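Local coordinates for BDI_3064 protein (Parabacteroides distasonis ATCC 8503, PDB 5Z06), which hydrolyses linear beta-1,2-glucan and beta-1,2-glucooligosaccharides of four or more glucose units, releasing sophorose from the non-reducing end, at residues L190-L195 against N267-S272; D206-P211 against M241-D246; I217-I222 against T260-A265. All blocks are in the same frame, centred on the assembly; numbering follows the deposited sequence.

Interaction 1: residues L190-L195 against N267-S272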
# COMPACT_ATOMS: atom_id res chain seq x y z
N LEU A 190 31.33 -1.76 5.28
CA LEU A 190 30.06 -2.31 5.73
C LEU A 190 29.85 -1.97 7.20
O LEU A 190 30.25 -2.71 8.10
CB LEU A 190 30.02 -3.81 5.48
CG LEU A 190 28.67 -4.52 5.64
CD1 LEU A 190 27.65 -4.07 4.60
CD2 LEU A 190 28.85 -6.03 5.56
N ASN A 191 29.20 -0.84 7.43
CA ASN A 191 29.05 -0.29 8.76
C ASN A 191 27.68 -0.63 9.31
O ASN A 191 26.71 -0.78 8.57
CB ASN A 191 29.22 1.23 8.71
CG ASN A 191 30.49 1.63 7.98
OD1 ASN A 191 30.47 2.43 7.04
ND2 ASN A 191 31.59 1.02 8.37
N ALA A 192 27.63 -0.77 10.63
CA ALA A 192 26.39 -0.89 11.35
C ALA A 192 25.58 0.38 11.11
O ALA A 192 26.14 1.49 11.11
CB ALA A 192 26.64 -1.06 12.84
N PRO A 193 24.26 0.23 10.89
CA PRO A 193 23.45 1.42 10.97
C PRO A 193 23.44 1.93 12.41
O PRO A 193 23.62 1.16 13.35
CB PRO A 193 22.07 0.92 10.56
CG PRO A 193 22.06 -0.51 10.92
CD PRO A 193 23.45 -0.98 10.67
N VAL A 194 23.25 3.24 12.55
CA VAL A 194 22.97 3.81 13.86
C VAL A 194 21.53 3.42 14.22
O VAL A 194 20.61 3.91 13.59
CB VAL A 194 23.12 5.35 13.87
CG1 VAL A 194 22.73 5.93 15.23
CG2 VAL A 194 24.56 5.75 13.53
N LEU A 195 21.37 2.51 15.18
CA LEU A 195 20.07 2.16 15.74
C LEU A 195 19.65 3.18 16.79
O LEU A 195 20.30 3.34 17.83
CB LEU A 195 20.13 0.76 16.35
CG LEU A 195 18.84 0.02 16.71
CD1 LEU A 195 17.89 -0.04 15.53
CD2 LEU A 195 19.21 -1.38 17.17
N ASN A 267 28.36 -10.73 3.66
CA ASN A 267 29.19 -10.29 4.78
C ASN A 267 28.30 -9.45 5.66
O ASN A 267 27.37 -8.82 5.18
CB ASN A 267 30.38 -9.45 4.33
CG ASN A 267 31.23 -10.15 3.30
OD1 ASN A 267 31.68 -11.28 3.51
ND2 ASN A 267 31.45 -9.49 2.17
N GLU A 268 28.63 -9.43 6.94
CA GLU A 268 27.82 -8.77 7.93
C GLU A 268 28.63 -7.69 8.61
O GLU A 268 29.75 -7.92 9.03
CB GLU A 268 27.33 -9.81 8.94
CG GLU A 268 26.31 -9.31 9.95
CD GLU A 268 25.28 -10.35 10.36
OE1 GLU A 268 25.42 -11.56 10.07
OE2 GLU A 268 24.28 -9.95 10.98
N SER A 269 28.05 -6.50 8.73
CA SER A 269 28.65 -5.44 9.50
C SER A 269 28.81 -5.86 10.95
O SER A 269 28.30 -6.90 11.40
CB SER A 269 27.77 -4.19 9.49
OG SER A 269 26.65 -4.37 10.35
N ASN A 270 29.48 -5.00 11.69
CA ASN A 270 29.44 -5.09 13.13
C ASN A 270 28.01 -4.78 13.62
O ASN A 270 27.15 -4.36 12.84
CB ASN A 270 30.49 -4.18 13.79
CG ASN A 270 30.28 -2.72 13.49
OD1 ASN A 270 29.81 -2.35 12.42
ND2 ASN A 270 30.64 -1.86 14.45
N ASP A 271 27.79 -5.03 14.90
CA ASP A 271 26.52 -4.73 15.55
C ASP A 271 26.28 -3.24 15.68
O ASP A 271 27.22 -2.47 15.92
CB ASP A 271 26.49 -5.33 16.96
CG ASP A 271 26.38 -6.82 16.95
OD1 ASP A 271 26.21 -7.41 15.87
OD2 ASP A 271 26.45 -7.41 18.04
N SER A 272 25.02 -2.84 15.56
CA SER A 272 24.59 -1.52 16.01
C SER A 272 24.67 -1.49 17.54
O SER A 272 24.87 -2.53 18.16
CB SER A 272 23.13 -1.26 15.57
OG SER A 272 22.26 -2.24 16.11

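Interaction 2: residues D206-P211 against M241-D246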
# COMPACT_ATOMS: atom_id res chain seq x y z
N ASP A 206 8.81 -1.10 17.78
CA ASP A 206 9.34 -0.52 16.57
C ASP A 206 10.76 -0.14 16.81
O ASP A 206 11.04 0.58 17.77
CB ASP A 206 8.54 0.73 16.20
CG ASP A 206 7.22 0.40 15.58
OD1 ASP A 206 7.20 -0.56 14.78
OD2 ASP A 206 6.22 1.11 15.87
N ILE A 207 11.65 -0.59 15.94
CA ILE A 207 13.00 -0.08 15.93
C ILE A 207 13.21 0.69 14.65
O ILE A 207 12.55 0.44 13.64
CB ILE A 207 14.07 -1.17 16.19
CG1 ILE A 207 14.20 -2.14 15.02
CG2 ILE A 207 13.77 -1.88 17.51
CD1 ILE A 207 15.24 -3.24 15.21
N LYS A 208 14.14 1.63 14.72
CA LYS A 208 14.47 2.51 13.63
C LYS A 208 15.96 2.78 13.69
O LYS A 208 16.55 2.91 14.78
CB LYS A 208 13.72 3.85 13.76
CG LYS A 208 13.78 4.69 12.48
CD LYS A 208 13.37 6.15 12.68
CE LYS A 208 13.48 6.95 11.38
NZ LYS A 208 14.86 7.08 10.83
N TRP A 209 16.55 2.88 12.51
CA TRP A 209 17.96 3.12 12.38
C TRP A 209 18.24 4.10 11.23
O TRP A 209 17.34 4.39 10.43
CB TRP A 209 18.68 1.78 12.19
CG TRP A 209 18.24 1.01 10.98
CD1 TRP A 209 18.65 1.21 9.70
CD2 TRP A 209 17.28 -0.07 10.92
NE1 TRP A 209 18.04 0.31 8.85
CE2 TRP A 209 17.18 -0.48 9.57
CE3 TRP A 209 16.50 -0.73 11.88
CZ2 TRP A 209 16.33 -1.51 9.14
CZ3 TRP A 209 15.66 -1.77 11.46
CH2 TRP A 209 15.58 -2.14 10.10
N ILE A 210 19.46 4.64 11.20
CA ILE A 210 19.92 5.53 10.12
C ILE A 210 21.09 4.81 9.49
O ILE A 210 21.97 4.35 10.22
CB ILE A 210 20.46 6.89 10.63
CG1 ILE A 210 19.53 7.53 11.67
CG2 ILE A 210 20.69 7.85 9.47
CD1 ILE A 210 20.28 7.97 12.91
N PRO A 211 21.11 4.68 8.15
CA PRO A 211 22.22 4.03 7.44
C PRO A 211 23.61 4.65 7.70
O PRO A 211 23.72 5.85 7.94
CB PRO A 211 21.83 4.17 5.96
CG PRO A 211 20.36 4.30 5.96
CD PRO A 211 19.97 4.95 7.25
N MET A 241 13.62 0.21 3.70
CA MET A 241 12.95 0.29 4.99
C MET A 241 14.02 0.39 6.09
O MET A 241 14.65 -0.60 6.42
CB MET A 241 12.06 -0.95 5.13
CG MET A 241 11.07 -0.96 6.27
SD MET A 241 9.90 0.40 6.29
CE MET A 241 8.99 0.04 4.80
N ASN A 242 14.20 1.59 6.67
CA ASN A 242 15.10 1.82 7.81
C ASN A 242 14.40 1.63 9.16
O ASN A 242 14.62 2.38 10.14
CB ASN A 242 15.68 3.24 7.75
CG ASN A 242 16.52 3.46 6.52
OD1 ASN A 242 17.24 2.57 6.05
ND2 ASN A 242 16.42 4.66 5.98
N ARG A 243 13.60 0.59 9.22
CA ARG A 243 12.64 0.46 10.26
C ARG A 243 12.23 -0.97 10.35
O ARG A 243 12.11 -1.62 9.33
CB ARG A 243 11.42 1.27 9.87
CG ARG A 243 10.90 1.99 11.03
CD ARG A 243 9.59 2.69 10.72
NE ARG A 243 9.72 4.00 11.29
CZ ARG A 243 9.79 4.27 12.58
NH1 ARG A 243 9.66 3.32 13.51
NH2 ARG A 243 9.95 5.52 12.95
N TYR A 244 12.00 -1.45 11.56
CA TYR A 244 11.50 -2.80 11.72
C TYR A 244 10.47 -2.84 12.83
O TYR A 244 10.67 -2.26 13.90
CB TYR A 244 12.64 -3.77 11.99
CG TYR A 244 12.12 -5.12 12.39
CD1 TYR A 244 11.37 -5.88 11.49
CD2 TYR A 244 12.33 -5.61 13.67
CE1 TYR A 244 10.85 -7.10 11.85
CE2 TYR A 244 11.83 -6.85 14.04
CZ TYR A 244 11.10 -7.58 13.13
OH TYR A 244 10.62 -8.79 13.52
N THR A 245 9.36 -3.51 12.53
CA THR A 245 8.27 -3.67 13.43
C THR A 245 8.26 -5.11 13.93
O THR A 245 7.97 -6.04 13.18
CB THR A 245 6.96 -3.29 12.75
OG1 THR A 245 6.93 -1.86 12.58
CG2 THR A 245 5.76 -3.71 13.57
N ASP A 246 8.59 -5.28 15.20
CA ASP A 246 8.65 -6.58 15.78
C ASP A 246 7.37 -6.81 16.52
O ASP A 246 7.19 -6.29 17.63
CB ASP A 246 9.81 -6.72 16.74
CG ASP A 246 10.10 -8.17 17.08
OD1 ASP A 246 10.01 -9.02 16.16
OD2 ASP A 246 10.40 -8.45 18.25
O HOH W 1 9.28 0.36 13.17

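Interaction 3: residues I217-I222 against T260-A265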
# COMPACT_ATOMS: atom_id res chain seq x y z
N ILE A 217 23.98 -2.10 0.04
CA ILE A 217 23.83 -3.29 0.86
C ILE A 217 22.59 -4.10 0.46
O ILE A 217 21.66 -3.58 -0.19
CB ILE A 217 23.79 -2.95 2.37
CG1 ILE A 217 22.57 -2.11 2.75
CG2 ILE A 217 25.07 -2.24 2.79
CD1 ILE A 217 22.11 -2.36 4.15
N LYS A 218 22.59 -5.37 0.86
CA LYS A 218 21.52 -6.28 0.47
C LYS A 218 20.30 -6.05 1.38
O LYS A 218 19.18 -5.86 0.91
CB LYS A 218 22.00 -7.73 0.56
CG LYS A 218 21.11 -8.73 -0.16
CD LYS A 218 21.53 -10.15 0.17
CE LYS A 218 20.64 -11.18 -0.50
NZ LYS A 218 20.79 -11.19 -1.97
N TYR A 219 20.54 -6.08 2.67
CA TYR A 219 19.49 -5.90 3.64
C TYR A 219 20.10 -5.64 4.98
O TYR A 219 21.30 -5.79 5.17
CB TYR A 219 18.53 -7.09 3.70
CG TYR A 219 19.11 -8.51 3.67
CD1 TYR A 219 19.96 -8.98 4.67
CD2 TYR A 219 18.70 -9.42 2.69
CE1 TYR A 219 20.44 -10.28 4.65
CE2 TYR A 219 19.17 -10.72 2.67
CZ TYR A 219 20.04 -11.15 3.65
OH TYR A 219 20.48 -12.44 3.62
N TYR A 220 19.26 -5.20 5.90
CA TYR A 220 19.61 -5.14 7.30
C TYR A 220 19.12 -6.42 7.94
O TYR A 220 18.03 -6.88 7.61
CB TYR A 220 18.95 -3.93 7.94
CG TYR A 220 19.47 -2.64 7.39
CD1 TYR A 220 20.68 -2.11 7.85
CD2 TYR A 220 18.77 -1.95 6.40
CE1 TYR A 220 21.17 -0.91 7.34
CE2 TYR A 220 19.25 -0.76 5.88
CZ TYR A 220 20.45 -0.24 6.35
OH TYR A 220 20.91 0.95 5.82
N ARG A 221 19.93 -7.01 8.80
CA ARG A 221 19.50 -8.14 9.58
C ARG A 221 19.21 -7.61 10.94
O ARG A 221 20.05 -6.91 11.52
CB ARG A 221 20.60 -9.19 9.69
CG ARG A 221 20.32 -10.47 8.92
CD ARG A 221 21.45 -11.48 9.08
NE ARG A 221 21.58 -12.28 7.86
CZ ARG A 221 22.73 -12.78 7.38
NH1 ARG A 221 23.90 -12.57 8.00
NH2 ARG A 221 22.70 -13.49 6.25
N ILE A 222 18.04 -7.99 11.48
CA ILE A 222 17.65 -7.56 12.82
C ILE A 222 17.79 -8.74 13.76
O ILE A 222 17.31 -9.84 13.46
CB ILE A 222 16.21 -6.99 12.87
CG1 ILE A 222 16.09 -5.75 11.96
CG2 ILE A 222 15.82 -6.63 14.31
CD1 ILE A 222 15.71 -6.07 10.54
N THR A 260 22.39 -5.34 12.07
CA THR A 260 23.60 -5.33 11.24
C THR A 260 23.20 -5.03 9.80
O THR A 260 22.04 -5.18 9.44
CB THR A 260 24.31 -6.71 11.28
OG1 THR A 260 23.47 -7.71 10.71
CG2 THR A 260 24.67 -7.12 12.70
N ALA A 261 24.17 -4.58 9.00
CA ALA A 261 24.03 -4.46 7.54
C ALA A 261 24.71 -5.63 6.86
O ALA A 261 25.82 -6.01 7.22
CB ALA A 261 24.63 -3.15 7.06
N VAL A 262 24.05 -6.19 5.86
CA VAL A 262 24.53 -7.36 5.14
C VAL A 262 24.68 -6.94 3.68
O VAL A 262 23.75 -6.37 3.11
CB VAL A 262 23.53 -8.52 5.26
CG1 VAL A 262 24.01 -9.76 4.49
CG2 VAL A 262 23.31 -8.86 6.72
N ASP A 263 25.85 -7.21 3.09
CA ASP A 263 26.08 -6.90 1.68
C ASP A 263 25.66 -8.08 0.82
O ASP A 263 25.28 -9.13 1.36
CB ASP A 263 27.54 -6.47 1.42
CG ASP A 263 28.57 -7.60 1.59
OD1 ASP A 263 28.24 -8.79 1.42
OD2 ASP A 263 29.74 -7.27 1.88
N TYR A 264 25.72 -7.92 -0.49
CA TYR A 264 25.31 -8.99 -1.40
C TYR A 264 26.18 -10.25 -1.35
O TYR A 264 25.72 -11.34 -1.72
CB TYR A 264 25.16 -8.47 -2.83
CG TYR A 264 23.84 -7.78 -3.04
CD1 TYR A 264 23.60 -6.52 -2.52
CD2 TYR A 264 22.81 -8.42 -3.74
CE1 TYR A 264 22.38 -5.89 -2.71
CE2 TYR A 264 21.60 -7.81 -3.93
CZ TYR A 264 21.38 -6.55 -3.41
OH TYR A 264 20.16 -5.93 -3.61
N ALA A 265 27.42 -10.12 -0.88
CA ALA A 265 28.28 -11.27 -0.60
C ALA A 265 27.90 -11.96 0.71
O ALA A 265 28.50 -12.99 1.05
CB ALA A 265 29.74 -10.86 -0.58

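Interaction 1: residues L190-L195 against N267-S272
Leu190 lies beside Ser269 and Ala192 beside Ser272, in two extended chain pieces that run the same general way; their overall directions differ by 27°. The CA atoms are 5.1 Å apart for Leu190 and Ser269 and 5.0 Å for Ala192 and Ser272. Even so, no ladder of backbone bonds forms between the two. One hydrogen bond crosses: Ala192 N donates to Asn270 OD1 at 3.2 Å. It is bent, with an angle of 139° at the hydrogen. Asn270 CG sits between its own backbone N and carbonyl carbon (chi1 62°), and OD1 reaches from there to the Ala192 amide. The same OD1 also touches Ala192 CB.

Leu190 meets the second piece with one branch. Its CD2 rests against backbone, 3.2 Å from Asn267 O and close to Ser269 N. Ser269 CB packs against Leu190 O. The methyl of Ala192 faces two backbone carbonyls, with CB 3.3 Å from Asn270 O and 3.4 Å from Asp271 O.

The contact sits at one margin of a seven-strand beta sandwich with fibronectin type III topology. Residues 190-195 lead into its first strand, 194-200. Residues 267-272 belong to the link between its last two strands, 254-262 and 275-278. Strand 254-262 holds this link by hydrogen bonds. Ala261 N donates to Ser269 OG, and Ser272 OG bonds to Val259 N. The buried Ser269 OG also sits very close to Asn270 O.

Further along, Ser272 CB touches Pro193 O at 3.3 Å. Leu195 then comes up beside the serine hydroxyl, its CD2 3.3 Å from Ser272 OG.

Interaction 2: residues D206-P211 against M241-D246
Ile207 and Tyr244 form the hydrogen-bonded pair at the centre of an antiparallel strand contact. Strands 204-210 and 243-247 are neighbours in the three-strand sheet of a beta sandwich with fibronectin type III topology. Ile207 N donates a hydrogen bond to Tyr244 O at 2.8 Å, and Tyr244 N returns a bond to Ile207 O. A third bond, Trp209 N to Asn242 O, carries the pairing on to Trp209, one residue short of the strand's end.

The tight part lies under Trp209. Its indole is pressed flat against the backbone of the partner chain. Asn242 C stands 3.5 Å above the ring plane, over its centre, and Arg243 N lies over the same face nearer the rim. Asn242 CB adds a CH-pi contact to the five-membered ring. With CG between the backbone N and carbonyl carbon (chi1 59°), the indole lies over the Asn242 backbone. Tyr244 CB meets the indole at its edge, 3.7 Å from CZ3. Beyond, the indole meets Tyr220 of the other sheet.

The contact is looser at the partly exposed Lys208 and the exposed Pro211. Lys208 CG lies over one face of the Arg243 guanidinium, toward its rim; CD is 3.5 Å from NH2. Arg243 NE forms a salt bridge to Glu301. The Pro211 ring meets the Asn242 amide through CG and CD, with CG 3.6 Å from OD1.

At the Asp206 end the polar groups are buried. Asp206 OD2 forms a salt bridge with Arg297 of helix 284-297, while its other oxygen serves this contact. A water in the plane of the guanidinium, at its edge, links Arg243 NH1 (3.0 Å) to Asp206 OD1 (2.8 Å). Thr245 OG1 donates to Asp206 OD1 at 2.6 Å, nearly along the C-O axis of the carboxylate.

Interaction 3: residues I217-I222 against T260-A265
Tyr264 offers one ring face to Lys218. The lysine CG stands over the ring centre, 3.8 Å from the centroid and 4° off the normal, a CH-pi contact over the face. The two side chains cross at about a right angle. Lys218 CG is anti to the backbone N (chi1 -164°), which sets it over the ring. On Tyr220, Ile217 CD1 covers one face toward the rim, and Thr260 O lies at the edge. The Arg221 guanidinium carries Val262 CG2 on one face, 3.7 Å above its plane. The Tyr219 ring runs alongside Val262, CE1 to CG1 at 3.6 Å.

These groups belong to strands 219-225 and 254-262, antiparallel neighbours in the four-strand sheet of the fibronectin type III-like sandwich. The pairing begins in a classic beta bulge, where Lys218 and Tyr219 both face Val262. Val262 O accepts two hydrogen bonds, from Lys218 N at 2.7 Å and from Tyr219 N at 3.3 Å. Regular pairing follows. Val262 N donates to Tyr219 O, and Arg221 and Thr260 exchange a bond each way.

Several polar ends are held by other parts of the chain. Lys218 NZ forms a salt bridge with Glu178, and Tyr264 OH hydrogen-bonds Asp7 and Arg82; these bonds join this end of the sandwich to the N-terminal part of the chain. Arg221 NH1 and Thr260 OG1 both reach Glu268. On the face that bears Tyr220, Ala261 CB meets Ile217 CD1 at 3.9 Å and, slightly farther off, Tyr220 CE1.

All three contacts lie in one beta sandwich, residues 190-278. The chain order is 190-195, 206-211, 217-222, 241-246, 260-265 and 267-272. Interaction 1 closes the loop that contains the other two, and interactions 2 and 3 alternate. Interaction 2 joins strands of the three-strand sheet, interaction 3 those of the four-strand sheet. Their centres are about 13 Å apart, and Ile207 and Trp209 meet Ile222 and Tyr220 in the core between. Interaction 1 bridges the sheet margins; its centre is about 8 Å from that of interaction 3 and about 13 Å from that of interaction 2. Tyr219 packs on calcium-binding Thr49 of the N-terminal part, and Thr245 N hydrogen-bonds Glu645 of the C-terminal part.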